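Local coordinates for Rep protein (Adeno-associated virus - 5, PDB 1M55), which probably nicks viral DNA at the replication origin as the metal-dependent endonuclease domain of a rolling-circle-type initiator, at residues Ala2-Val7 with Val145-Ile150. Residues are numbered along the deposited sequence; the frame is centred on the assembly and turned at random.
Sequences ATFYEV and VDSGYI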
ATOM      1  N   ALA A   2       9.049   5.420  15.775  1.00 39.70           N
ATOM      2  CA  ALA A   2       9.458   4.439  14.772  1.00 36.37           C
ATOM      3  C   ALA A   2       9.636   5.077  13.394  1.00 33.41           C
ATOM      4  O   ALA A   2       8.827   5.910  12.984  1.00 32.72           O
ATOM      5  CB  ALA A   2       8.441   3.306  14.704  1.00 36.27           C
ATOM      6  N   THR A   3      10.692   4.676  12.688  1.00 29.36           N
ATOM      7  CA  THR A   3      10.992   5.197  11.355  1.00 22.17           C
ATOM      8  C   THR A   3      10.573   4.227  10.242  1.00 14.50           C
ATOM      9  O   THR A   3      10.713   3.006  10.385  1.00 13.70           O
ATOM     10  CB  THR A   3      12.491   5.551  11.219  1.00 22.49           C
ATOM     11  OG1 THR A   3      13.295   4.397  11.503  1.00 20.45           O
ATOM     12  CG2 THR A   3      12.857   6.673  12.185  1.00 22.07           C
ATOM     13  N   PHE A   4      10.106   4.779   9.124  1.00 12.39           N
ATOM     14  CA  PHE A   4       9.626   3.990   7.990  1.00 11.52           C
ATOM     15  C   PHE A   4      10.081   4.535   6.645  1.00 11.17           C
ATOM     16  O   PHE A   4      10.367   5.726   6.507  1.00 12.13           O
ATOM     17  CB  PHE A   4       8.088   4.007   7.945  1.00 11.55           C
ATOM     18  CG  PHE A   4       7.421   3.496   9.187  1.00 11.99           C
ATOM     19  CD1 PHE A   4       7.298   4.305  10.311  1.00 12.79           C
ATOM     20  CD2 PHE A   4       6.916   2.204   9.234  1.00 11.90           C
ATOM     21  CE1 PHE A   4       6.684   3.830  11.468  1.00 13.06           C
ATOM     22  CE2 PHE A   4       6.300   1.720  10.382  1.00 11.94           C
ATOM     23  CZ  PHE A   4       6.185   2.533  11.501  1.00 12.57           C
ATOM     24  N   TYR A   5      10.123   3.649   5.657  1.00  9.91           N
ATOM     25  CA  TYR A   5      10.428   4.019   4.278  1.00 10.27           C
ATOM     26  C   TYR A   5       9.038   4.001   3.653  1.00  9.88           C
ATOM     27  O   TYR A   5       8.127   3.366   4.199  1.00  9.18           O
ATOM     28  CB  TYR A   5      11.259   2.942   3.568  1.00 10.77           C
ATOM     29  CG  TYR A   5      12.712   2.870   3.965  1.00 11.34           C
ATOM     30  CD1 TYR A   5      13.263   1.682   4.436  1.00 11.29           C
ATOM     31  CD2 TYR A   5      13.548   3.981   3.833  1.00 11.74           C
ATOM     32  CE1 TYR A   5      14.614   1.595   4.761  1.00 12.48           C
ATOM     33  CE2 TYR A   5      14.896   3.908   4.158  1.00 13.37           C
ATOM     34  CZ  TYR A   5      15.424   2.713   4.619  1.00 14.81           C
ATOM     35  OH  TYR A   5      16.760   2.642   4.942  1.00 16.40           O
ATOM     36  N   GLU A   6       8.852   4.725   2.552  1.00  9.92           N
ATOM     37  CA  GLU A   6       7.568   4.717   1.864  1.00  9.45           C
ATOM     38  C   GLU A   6       7.766   4.339   0.415  1.00  9.53           C
ATOM     39  O   GLU A   6       8.596   4.921  -0.286  1.00 10.07           O
ATOM     40  CB  GLU A   6       6.844   6.066   1.909  1.00  9.77           C
ATOM     41  CG  GLU A   6       5.490   6.002   1.168  1.00 11.34           C
ATOM     42  CD  GLU A   6       4.780   7.339   1.052  1.00 13.24           C
ATOM     43  OE1 GLU A   6       5.361   8.279   0.471  1.00 12.09           O
ATOM     44  OE2 GLU A   6       3.625   7.438   1.514  1.00 11.46           O
ATOM     45  N   VAL A   7       7.023   3.332  -0.019  1.00  8.98           N
ATOM     46  CA  VAL A   7       7.069   2.899  -1.402  1.00  8.99           C
ATOM     47  C   VAL A   7       5.637   2.998  -1.905  1.00  8.81           C
ATOM     48  O   VAL A   7       4.711   2.478  -1.272  1.00  8.68           O
ATOM     49  CB  VAL A   7       7.569   1.443  -1.538  1.00  9.10           C
ATOM     50  CG1 VAL A   7       7.596   1.039  -3.004  1.00  9.07           C
ATOM     51  CG2 VAL A   7       8.957   1.302  -0.919  1.00  8.91           C
ATOM     52  N   VAL A 145      10.364   8.585   7.289  1.00 15.89           N
ATOM     53  CA  VAL A 145       9.346   9.290   8.055  1.00 16.50           C
ATOM     54  C   VAL A 145       9.100   8.523   9.343  1.00 17.09           C
ATOM     55  O   VAL A 145       9.476   7.355   9.454  1.00 17.34           O
ATOM     56  CB  VAL A 145       8.005   9.388   7.274  1.00 16.71           C
ATOM     57  CG1 VAL A 145       8.194  10.172   5.986  1.00 16.88           C
ATOM     58  CG2 VAL A 145       7.450   7.995   6.978  1.00 16.79           C
ATOM     59  N   ASP A 146       8.525   9.185  10.338  1.00 16.86           N
ATOM     60  CA  ASP A 146       8.218   8.510  11.589  1.00 16.36           C
ATOM     61  C   ASP A 146       6.718   8.233  11.654  1.00 15.13           C
ATOM     62  O   ASP A 146       5.968   8.637  10.758  1.00 13.85           O
ATOM     63  CB  ASP A 146       8.692   9.323  12.800  1.00 18.75           C
ATOM     64  CG  ASP A 146       8.110  10.717  12.837  1.00 22.87           C
ATOM     65  OD1 ASP A 146       6.879  10.859  12.688  1.00 21.09           O
ATOM     66  OD2 ASP A 146       8.888  11.675  13.019  1.00 30.21           O
ATOM     67  N   SER A 147       6.279   7.595  12.736  1.00 15.06           N
ATOM     68  CA  SER A 147       4.874   7.237  12.926  1.00 15.74           C
ATOM     69  C   SER A 147       3.878   8.379  12.751  1.00 13.96           C
ATOM     70  O   SER A 147       2.751   8.151  12.300  1.00 13.79           O
ATOM     71  CB  SER A 147       4.673   6.602  14.305  1.00 21.20           C
ATOM     72  OG  SER A 147       5.614   5.562  14.516  1.00 32.95           O
ATOM     73  N   GLY A 148       4.291   9.593  13.114  1.00 12.59           N
ATOM     74  CA  GLY A 148       3.423  10.755  13.003  1.00 11.61           C
ATOM     75  C   GLY A 148       2.877  11.000  11.607  1.00 11.35           C
ATOM     76  O   GLY A 148       1.808  11.597  11.451  1.00 11.17           O
ATOM     77  N   TYR A 149       3.612  10.544  10.598  1.00 10.91           N
ATOM     78  CA  TYR A 149       3.206  10.683   9.201  1.00 10.89           C
ATOM     79  C   TYR A 149       1.852   9.994   8.970  1.00 10.32           C
ATOM     80  O   TYR A 149       1.056  10.427   8.135  1.00 10.15           O
ATOM     81  CB  TYR A 149       4.284  10.061   8.307  1.00 10.86           C
ATOM     82  CG  TYR A 149       4.027  10.105   6.814  1.00 11.23           C
ATOM     83  CD1 TYR A 149       4.350  11.236   6.064  1.00 11.67           C
ATOM     84  CD2 TYR A 149       3.550   8.979   6.136  1.00 11.35           C
ATOM     85  CE1 TYR A 149       4.215  11.246   4.673  1.00 11.42           C
ATOM     86  CE2 TYR A 149       3.410   8.976   4.743  1.00 11.96           C
ATOM     87  CZ  TYR A 149       3.748  10.113   4.021  1.00 13.61           C
ATOM     88  OH  TYR A 149       3.635  10.120   2.646  1.00 12.50           O
ATOM     89  N   ILE A 150       1.576   8.940   9.736  1.00  9.84           N
ATOM     90  CA  ILE A 150       0.319   8.215   9.592  1.00  9.52           C
ATOM     91  C   ILE A 150      -0.898   9.079   9.959  1.00  9.83           C
ATOM     92  O   ILE A 150      -1.745   9.336   9.098  1.00 10.13           O
ATOM     93  CB  ILE A 150       0.355   6.860  10.358  1.00  9.23           C
ATOM     94  CG1 ILE A 150       1.421   5.953   9.728  1.00  9.49           C
ATOM     95  CG2 ILE A 150      -1.013   6.190  10.337  1.00  8.26           C
ATOM     96  CD1 ILE A 150       1.769   4.719  10.545  1.00 10.72           C
TER
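Phe4 and Val145 form an antiparallel hydrogen-bonded pair: Phe4 N reaches Val145 O at 2.7 Å, and Val145 N returns to Phe4 O at 3.0 Å. Thr3 and Asp146 follow as the adjoining non-hydrogen-bonded pair, where Thr3 CA lies 3.3 Å from Val145 O in a CA-H...O contact. Beyond this pair Ser147 N makes a weak bond to Ala2 O, which also receives a CA-H...O contact from Asp146 CA.

The Phe4 ring meets residues 145-147 by its edge. Its CG stands beside the backbone N (chi1 -58°), and CE1 comes within 3.7 Å of Ser147 OG, with Val145 O also in the ring plane. Phe4 and Val145 share one face of the sheet, CB 4.2 Å from CG2; Thr3 and Asp146 point to the other. Further along, Glu6 extends from the strand, CG anti to the backbone N (chi1 -180°), and crosses Tyr149 at about a right angle. Tyr149 OH donates to Glu6 OE2 at 2.9 Å, from above the carboxylate plane, which stands 80° from the ring.

Val145 CG1 lies over one face of that ring, toward its rim. The type I turn from Asp146 brings Tyr149 round to Glu6, and within it Asp146 OD1 accepts a weak capping bond from Gly148 N. Glu6 OE2 also bonds His91 ND1, and OE1 bonds Thr134 OG1. His91 binds zinc with Glu82 and His89, its HUH-motif partner; Glu6 probably orients it. Strand 145-146 borders strand 3-10, which also pairs with 88-95 and 131-133, while Leu93 packs against Val145, Tyr149 and Ile150 as helix 149-154 begins.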